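Long-range contact in CPXV203 protein (PDB 4HKJ), which probably binds host MHC class I molecules and keeps them in the endoplasmic reticulum, helping cowpox virus evade T cells: residues P98-C110 with E126-T138. Numbering follows the deposited sequence.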
ATOM      1  N   PRO D  98     -22.245  18.139  12.111  1.00 61.17           N
ATOM      2  CA  PRO D  98     -21.493  18.735  13.221  1.00 67.34           C
ATOM      3  C   PRO D  98     -20.035  18.283  13.221  1.00 75.49           C
ATOM      4  O   PRO D  98     -19.750  17.142  12.861  1.00 78.22           O
ATOM      5  CB  PRO D  98     -22.216  18.190  14.454  1.00 64.18           C
ATOM      6  CG  PRO D  98     -23.619  18.004  13.997  1.00 65.30           C
ATOM      7  CD  PRO D  98     -23.520  17.556  12.565  1.00 62.36           C
ATOM      8  N   ASP D  99     -19.131  19.175  13.612  1.00 79.81           N
ATOM      9  CA  ASP D  99     -17.701  18.889  13.572  1.00 76.81           C
ATOM     10  C   ASP D  99     -17.317  17.750  14.513  1.00 68.11           C
ATOM     11  O   ASP D  99     -16.488  16.907  14.172  1.00 62.85           O
ATOM     12  CB  ASP D  99     -16.895  20.145  13.909  1.00 90.40           C
ATOM     13  CG  ASP D  99     -15.434  20.021  13.522  1.00110.26           C
ATOM     14  OD1 ASP D  99     -15.113  20.258  12.339  1.00118.69           O
ATOM     15  OD2 ASP D  99     -14.607  19.690  14.397  1.00117.15           O
ATOM     16  N   CYS D 100     -17.929  17.731  15.693  1.00 63.94           N
ATOM     17  CA  CYS D 100     -17.623  16.731  16.712  1.00 64.56           C
ATOM     18  C   CYS D 100     -17.908  15.310  16.230  1.00 60.50           C
ATOM     19  O   CYS D 100     -17.234  14.362  16.632  1.00 55.07           O
ATOM     20  CB  CYS D 100     -18.416  17.012  17.987  1.00 71.36           C
ATOM     21  SG  CYS D 100     -20.209  16.919  17.775  1.00 97.95           S
ATOM     22  N   SER D 101     -18.913  15.167  15.371  1.00 60.85           N
ATOM     23  CA  SER D 101     -19.276  13.862  14.835  1.00 52.78           C
ATOM     24  C   SER D 101     -18.297  13.409  13.757  1.00 49.69           C
ATOM     25  O   SER D 101     -18.366  12.275  13.282  1.00 48.31           O
ATOM     26  CB  SER D 101     -20.701  13.887  14.281  1.00 53.63           C
ATOM     27  OG  SER D 101     -21.642  14.161  15.303  1.00 67.72           O
ATOM     28  N   LYS D 102     -17.383  14.297  13.373  1.00 60.46           N
ATOM     29  CA  LYS D 102     -16.392  13.973  12.353  1.00 68.99           C
ATOM     30  C   LYS D 102     -15.010  13.718  12.952  1.00 69.90           C
ATOM     31  O   LYS D 102     -14.032  13.528  12.229  1.00 67.02           O
ATOM     32  CB  LYS D 102     -16.333  15.071  11.288  1.00 74.19           C
ATOM     33  CG  LYS D 102     -17.613  15.192  10.476  1.00 70.91           C
ATOM     34  CD  LYS D 102     -17.509  16.263   9.403  1.00 70.00           C
ATOM     35  CE  LYS D 102     -17.410  17.654  10.008  1.00 70.06           C
ATOM     36  NZ  LYS D 102     -17.383  18.705   8.955  1.00 67.60           N
ATOM     37  N   HIS D 103     -14.938  13.717  14.278  1.00 68.86           N
ATOM     38  CA  HIS D 103     -13.725  13.315  14.977  1.00 58.25           C
ATOM     39  C   HIS D 103     -13.915  11.926  15.568  1.00 59.63           C
ATOM     40  O   HIS D 103     -14.657  11.745  16.533  1.00 48.99           O
ATOM     41  CB  HIS D 103     -13.362  14.321  16.071  1.00 60.74           C
ATOM     42  CG  HIS D 103     -12.648  15.533  15.561  1.00 75.96           C
ATOM     43  ND1 HIS D 103     -13.301  16.579  14.945  1.00 88.32           N
ATOM     44  CD2 HIS D 103     -11.335  15.862  15.567  1.00 81.02           C
ATOM     45  CE1 HIS D 103     -12.422  17.501  14.599  1.00 92.32           C
ATOM     46  NE2 HIS D 103     -11.220  17.091  14.965  1.00 90.00           N
ATOM     47  N   ILE D 104     -13.238  10.947  14.977  1.00 45.31           N
ATOM     48  CA  ILE D 104     -13.425   9.547  15.341  1.00 44.68           C
ATOM     49  C   ILE D 104     -12.288   9.011  16.207  1.00 51.86           C
ATOM     50  O   ILE D 104     -11.115   9.167  15.873  1.00 55.06           O
ATOM     51  CB  ILE D 104     -13.550   8.664  14.083  1.00 51.79           C
ATOM     52  CG1 ILE D 104     -14.684   9.163  13.186  1.00 56.24           C
ATOM     53  CG2 ILE D 104     -13.765   7.211  14.466  1.00 52.26           C
ATOM     54  CD1 ILE D 104     -16.040   9.159  13.854  1.00 42.82           C
ATOM     55  N   LEU D 105     -12.647   8.377  17.320  1.00 61.82           N
ATOM     56  CA  LEU D 105     -11.672   7.707  18.172  1.00 66.56           C
ATOM     57  C   LEU D 105     -11.949   6.208  18.219  1.00 64.69           C
ATOM     58  O   LEU D 105     -12.994   5.774  18.704  1.00 65.90           O
ATOM     59  CB  LEU D 105     -11.693   8.286  19.585  1.00 73.15           C
ATOM     60  CG  LEU D 105     -10.883   7.496  20.620  1.00 89.14           C
ATOM     61  CD1 LEU D 105      -9.403   7.477  20.258  1.00 84.71           C
ATOM     62  CD2 LEU D 105     -11.096   8.057  22.018  1.00103.28           C
ATOM     63  N   ILE D 106     -11.005   5.421  17.714  1.00 61.78           N
ATOM     64  CA  ILE D 106     -11.172   3.975  17.642  1.00 61.97           C
ATOM     65  C   ILE D 106     -10.193   3.245  18.559  1.00 69.14           C
ATOM     66  O   ILE D 106      -8.981   3.435  18.469  1.00 67.36           O
ATOM     67  CB  ILE D 106     -11.017   3.472  16.195  1.00 58.22           C
ATOM     68  CG1 ILE D 106     -12.121   4.063  15.317  1.00 55.54           C
ATOM     69  CG2 ILE D 106     -11.055   1.956  16.148  1.00 65.67           C
ATOM     70  CD1 ILE D 106     -12.067   3.624  13.870  1.00 46.29           C
ATOM     71  N   SER D 107     -10.731   2.411  19.446  1.00 72.51           N
ATOM     72  CA  SER D 107      -9.912   1.650  20.380  1.00 65.22           C
ATOM     73  C   SER D 107     -10.013   0.156  20.088  1.00 61.92           C
ATOM     74  O   SER D 107     -11.105  -0.414  20.100  1.00 60.91           O
ATOM     75  CB  SER D 107     -10.341   1.934  21.820  1.00 67.73           C
ATOM     76  OG  SER D 107     -10.426   3.328  22.061  1.00 74.99           O
ATOM     77  N   VAL D 108      -8.872  -0.474  19.825  1.00 54.22           N
ATOM     78  CA  VAL D 108      -8.849  -1.894  19.486  1.00 64.70           C
ATOM     79  C   VAL D 108      -8.241  -2.748  20.598  1.00 67.21           C
ATOM     80  O   VAL D 108      -7.034  -2.714  20.836  1.00 70.54           O
ATOM     81  CB  VAL D 108      -8.082  -2.153  18.177  1.00 59.43           C
ATOM     82  CG1 VAL D 108      -8.123  -3.632  17.831  1.00 61.27           C
ATOM     83  CG2 VAL D 108      -8.670  -1.324  17.047  1.00 55.47           C
ATOM     84  N   TYR D 109      -9.091  -3.515  21.273  1.00 58.86           N
ATOM     85  CA  TYR D 109      -8.648  -4.422  22.322  1.00 58.18           C
ATOM     86  C   TYR D 109      -8.690  -5.856  21.815  1.00 65.59           C
ATOM     87  O   TYR D 109      -9.451  -6.173  20.901  1.00 71.22           O
ATOM     88  CB  TYR D 109      -9.538  -4.283  23.557  1.00 58.90           C
ATOM     89  CG  TYR D 109      -9.719  -2.857  24.025  1.00 70.90           C
ATOM     90  CD1 TYR D 109      -8.822  -2.278  24.912  1.00 69.45           C
ATOM     91  CD2 TYR D 109     -10.788  -2.090  23.580  1.00 71.60           C
ATOM     92  CE1 TYR D 109      -8.984  -0.974  25.342  1.00 61.41           C
ATOM     93  CE2 TYR D 109     -10.958  -0.788  24.005  1.00 72.71           C
ATOM     94  CZ  TYR D 109     -10.054  -0.234  24.884  1.00 77.94           C
ATOM     95  OH  TYR D 109     -10.223   1.063  25.305  1.00 81.48           O
ATOM     96  N   CYS D 110      -7.874  -6.722  22.410  1.00 75.24           N
ATOM     97  CA  CYS D 110      -7.853  -8.131  22.026  1.00 86.09           C
ATOM     98  C   CYS D 110      -8.580  -9.011  23.040  1.00 83.92           C
ATOM     99  O   CYS D 110      -8.394  -8.868  24.248  1.00 88.32           O
ATOM    100  CB  CYS D 110      -6.416  -8.619  21.813  1.00 90.03           C
ATOM    101  SG  CYS D 110      -5.202  -7.976  22.989  1.00152.15           S
ATOM    102  N   GLU D 126      -6.029  12.905   9.090  1.00 67.60           N
ATOM    103  CA  GLU D 126      -6.255  14.298   9.457  1.00 69.32           C
ATOM    104  C   GLU D 126      -6.661  15.105   8.226  1.00 78.52           C
ATOM    105  O   GLU D 126      -5.812  15.520   7.438  1.00 86.22           O
ATOM    106  CB  GLU D 126      -4.991  14.894  10.083  1.00 66.55           C
ATOM    107  CG  GLU D 126      -5.109  16.362  10.473  1.00 87.21           C
ATOM    108  CD  GLU D 126      -5.908  16.571  11.745  1.00107.14           C
ATOM    109  OE1 GLU D 126      -6.088  15.594  12.502  1.00118.17           O
ATOM    110  OE2 GLU D 126      -6.352  17.713  11.989  1.00107.85           O
ATOM    111  N   SER D 127      -7.963  15.318   8.058  1.00 85.96           N
ATOM    112  CA  SER D 127      -8.468  16.069   6.915  1.00 92.76           C
ATOM    113  C   SER D 127      -9.687  16.908   7.286  1.00108.86           C
ATOM    114  O   SER D 127     -10.199  16.817   8.403  1.00116.03           O
ATOM    115  CB  SER D 127      -8.812  15.127   5.760  1.00 75.46           C
ATOM    116  OG  SER D 127      -9.873  14.257   6.107  1.00 63.24           O
ATOM    117  N   ASN D 128     -10.150  17.717   6.338  1.00110.60           N
ATOM    118  CA  ASN D 128     -11.292  18.599   6.560  1.00108.04           C
ATOM    119  C   ASN D 128     -12.609  17.846   6.720  1.00 94.07           C
ATOM    120  O   ASN D 128     -13.572  18.376   7.272  1.00 91.14           O
ATOM    121  CB  ASN D 128     -11.411  19.613   5.419  1.00114.20           C
ATOM    122  CG  ASN D 128     -10.275  20.617   5.409  1.00117.34           C
ATOM    123  OD1 ASN D 128      -9.546  20.740   4.424  1.00118.69           O
ATOM    124  ND2 ASN D 128     -10.120  21.344   6.509  1.00116.73           N
ATOM    125  N   TYR D 129     -12.643  16.609   6.234  1.00 80.60           N
ATOM    126  CA  TYR D 129     -13.861  15.809   6.267  1.00 77.07           C
ATOM    127  C   TYR D 129     -13.907  14.854   7.458  1.00 71.14           C
ATOM    128  O   TYR D 129     -14.977  14.594   8.011  1.00 72.08           O
ATOM    129  CB  TYR D 129     -14.018  15.015   4.968  1.00 81.86           C
ATOM    130  CG  TYR D 129     -14.228  15.865   3.733  1.00 89.28           C
ATOM    131  CD1 TYR D 129     -14.655  17.182   3.833  1.00 87.62           C
ATOM    132  CD2 TYR D 129     -14.002  15.346   2.465  1.00 93.10           C
ATOM    133  CE1 TYR D 129     -14.847  17.959   2.706  1.00 89.45           C
ATOM    134  CE2 TYR D 129     -14.192  16.116   1.332  1.00 93.22           C
ATOM    135  CZ  TYR D 129     -14.615  17.421   1.459  1.00 93.78           C
ATOM    136  OH  TYR D 129     -14.807  18.193   0.336  1.00105.97           O
ATOM    137  N   LEU D 130     -12.749  14.336   7.855  1.00 60.67           N
ATOM    138  CA  LEU D 130     -12.708  13.297   8.876  1.00 53.68           C
ATOM    139  C   LEU D 130     -11.399  13.280   9.663  1.00 62.49           C
ATOM    140  O   LEU D 130     -10.339  13.625   9.139  1.00 51.56           O
ATOM    141  CB  LEU D 130     -12.941  11.928   8.231  1.00 42.22           C
ATOM    142  CG  LEU D 130     -13.464  10.813   9.139  1.00 55.78           C
ATOM    143  CD1 LEU D 130     -14.870  11.140   9.622  1.00 40.15           C
ATOM    144  CD2 LEU D 130     -13.437   9.475   8.420  1.00 49.36           C
ATOM    145  N   HIS D 131     -11.491  12.876  10.926  1.00 71.02           N
ATOM    146  CA  HIS D 131     -10.321  12.683  11.776  1.00 70.28           C
ATOM    147  C   HIS D 131     -10.351  11.275  12.363  1.00 59.90           C
ATOM    148  O   HIS D 131     -11.280  10.919  13.087  1.00 53.32           O
ATOM    149  CB  HIS D 131     -10.297  13.716  12.906  1.00 73.88           C
ATOM    150  CG  HIS D 131     -10.198  15.134  12.433  1.00 77.20           C
ATOM    151  ND1 HIS D 131     -11.298  15.868  12.046  1.00 87.30           N
ATOM    152  CD2 HIS D 131      -9.130  15.952  12.291  1.00 74.82           C
ATOM    153  CE1 HIS D 131     -10.911  17.078  11.683  1.00 90.74           C
ATOM    154  NE2 HIS D 131      -9.600  17.155  11.823  1.00 84.08           N
ATOM    155  N   ILE D 132      -9.343  10.470  12.044  1.00 55.79           N
ATOM    156  CA  ILE D 132      -9.292   9.096  12.537  1.00 47.62           C
ATOM    157  C   ILE D 132      -8.099   8.851  13.459  1.00 56.57           C
ATOM    158  O   ILE D 132      -6.947   8.895  13.030  1.00 55.18           O
ATOM    159  CB  ILE D 132      -9.269   8.069  11.384  1.00 40.36           C
ATOM    160  CG1 ILE D 132     -10.530   8.202  10.526  1.00 45.95           C
ATOM    161  CG2 ILE D 132      -9.147   6.655  11.932  1.00 43.68           C
ATOM    162  CD1 ILE D 132     -10.614   7.191   9.398  1.00 42.05           C
ATOM    163  N   THR D 133      -8.391   8.593  14.730  1.00 63.25           N
ATOM    164  CA  THR D 133      -7.358   8.270  15.708  1.00 56.75           C
ATOM    165  C   THR D 133      -7.527   6.830  16.185  1.00 58.17           C
ATOM    166  O   THR D 133      -8.626   6.416  16.554  1.00 63.49           O
ATOM    167  CB  THR D 133      -7.412   9.222  16.917  1.00 66.24           C
ATOM    168  OG1 THR D 133      -7.407  10.580  16.460  1.00 66.88           O
ATOM    169  CG2 THR D 133      -6.219   8.996  17.829  1.00 74.97           C
ATOM    170  N   VAL D 134      -6.438   6.068  16.171  1.00 52.67           N
ATOM    171  CA  VAL D 134      -6.497   4.659  16.549  1.00 44.89           C
ATOM    172  C   VAL D 134      -5.627   4.328  17.759  1.00 59.91           C
ATOM    173  O   VAL D 134      -4.430   4.621  17.781  1.00 52.64           O
ATOM    174  CB  VAL D 134      -6.102   3.742  15.375  1.00 43.27           C
ATOM    175  CG1 VAL D 134      -6.074   2.287  15.820  1.00 44.69           C
ATOM    176  CG2 VAL D 134      -7.065   3.930  14.219  1.00 41.01           C
ATOM    177  N   LYS D 135      -6.249   3.719  18.763  1.00 66.82           N
ATOM    178  CA  LYS D 135      -5.556   3.259  19.958  1.00 68.60           C
ATOM    179  C   LYS D 135      -5.651   1.738  20.020  1.00 64.52           C
ATOM    180  O   LYS D 135      -6.748   1.184  20.029  1.00 60.50           O
ATOM    181  CB  LYS D 135      -6.201   3.878  21.199  1.00 62.78           C
ATOM    182  CG  LYS D 135      -5.736   3.290  22.518  1.00 67.06           C
ATOM    183  CD  LYS D 135      -6.616   3.773  23.662  1.00 78.04           C
ATOM    184  CE  LYS D 135      -6.217   3.136  24.983  1.00 93.04           C
ATOM    185  NZ  LYS D 135      -4.874   3.582  25.445  1.00102.80           N
ATOM    186  N   TYR D 136      -4.508   1.059  20.054  1.00 54.55           N
ATOM    187  CA  TYR D 136      -4.514  -0.401  20.026  1.00 57.77           C
ATOM    188  C   TYR D 136      -3.431  -1.052  20.886  1.00 72.81           C
ATOM    189  O   TYR D 136      -2.357  -0.487  21.096  1.00 88.60           O
ATOM    190  CB  TYR D 136      -4.430  -0.915  18.585  1.00 62.29           C
ATOM    191  CG  TYR D 136      -3.127  -0.602  17.879  1.00 66.36           C
ATOM    192  CD1 TYR D 136      -2.908   0.641  17.295  1.00 65.56           C
ATOM    193  CD2 TYR D 136      -2.121  -1.556  17.784  1.00 69.49           C
ATOM    194  CE1 TYR D 136      -1.720   0.926  16.646  1.00 69.22           C
ATOM    195  CE2 TYR D 136      -0.932  -1.278  17.138  1.00 69.84           C
ATOM    196  CZ  TYR D 136      -0.735  -0.038  16.571  1.00 70.92           C
ATOM    197  OH  TYR D 136       0.449   0.238  15.927  1.00 70.02           O
ATOM    198  N   ASP D 137      -3.733  -2.251  21.376  1.00 66.28           N
ATOM    199  CA  ASP D 137      -2.814  -3.019  22.208  1.00 69.71           C
ATOM    200  C   ASP D 137      -1.757  -3.693  21.337  1.00 81.76           C
ATOM    201  O   ASP D 137      -2.069  -4.585  20.549  1.00 84.68           O
ATOM    202  CB  ASP D 137      -3.591  -4.070  23.003  1.00 69.56           C
ATOM    203  CG  ASP D 137      -2.800  -4.635  24.167  1.00 82.82           C
ATOM    204  OD1 ASP D 137      -1.552  -4.608  24.123  1.00 86.41           O
ATOM    205  OD2 ASP D 137      -3.432  -5.115  25.130  1.00 89.77           O
ATOM    206  N   THR D 138      -0.507  -3.270  21.493  1.00 62.63           N
ATOM    207  CA  THR D 138       0.581  -3.764  20.656  1.00 73.91           C
ATOM    208  C   THR D 138       1.129  -5.111  21.125  1.00 83.00           C
ATOM    209  O   THR D 138       2.039  -5.665  20.509  1.00 88.50           O
ATOM    210  CB  THR D 138       1.741  -2.749  20.581  1.00 79.71           C
ATOM    211  OG1 THR D 138       2.376  -2.650  21.861  1.00 85.90           O
ATOM    212  CG2 THR D 138       1.226  -1.379  20.164  1.00 72.89           C
TER
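His103 and His131 form an offset stack at the start of two parallel strands, with ring centroids 3.6 Å apart and planes within 8° of parallel. In both, CG lies anti to the carbonyl carbon (chi1 -81° in His103), which makes the imidazoles run side by side; NE2 of His103 sits over the centre of the His131 ring. The opposite face of His131 carries Ser127 O. The rotation of His103 is set by ND1, which donates in its ring plane to Asp99 O at 3.3 Å. That oxygen also accepts Lys102 N, from the other face of its carbonyl plane.

Beyond the stack, Ile104, Ile106 and Val108 each use both N and O toward 131-137, a parallel ladder in which Lys135 N to Ile106 O is 2.8 Å and its last rung, Asp137 N to Val108 O at 3.4 Å, is weak. Backbone bonding of Ile132 with Val125 places strand 131-137 between 103-110 and 119-126.

The face bearing Ile104, Ile106, Val108 and Val134 is largely apolar. CG1 of Ile104 meets CD1 of Leu130 at 4.1 Å, the two side chains crossing at a slant. Val108 and Tyr136 touch through their CB atoms (3.9 Å), because chi1 of 66° swings the phenol away. Met21 and Ile23 of strand 15-25 cover Ile106 and Val108, joining the two sheets.

Cys110 SG, disulfide-linked to Cys140, packs 4.0 Å from Asp137 OD2 without bonding; Asp137 OD1 accepts from Asp118 N and is hydrogen-bonded to Ser139 OG. The histidines' face is mostly polar. With His103 ND1 donating to Asp99 O and the rings in face contact, charging both at once would probably be disfavoured.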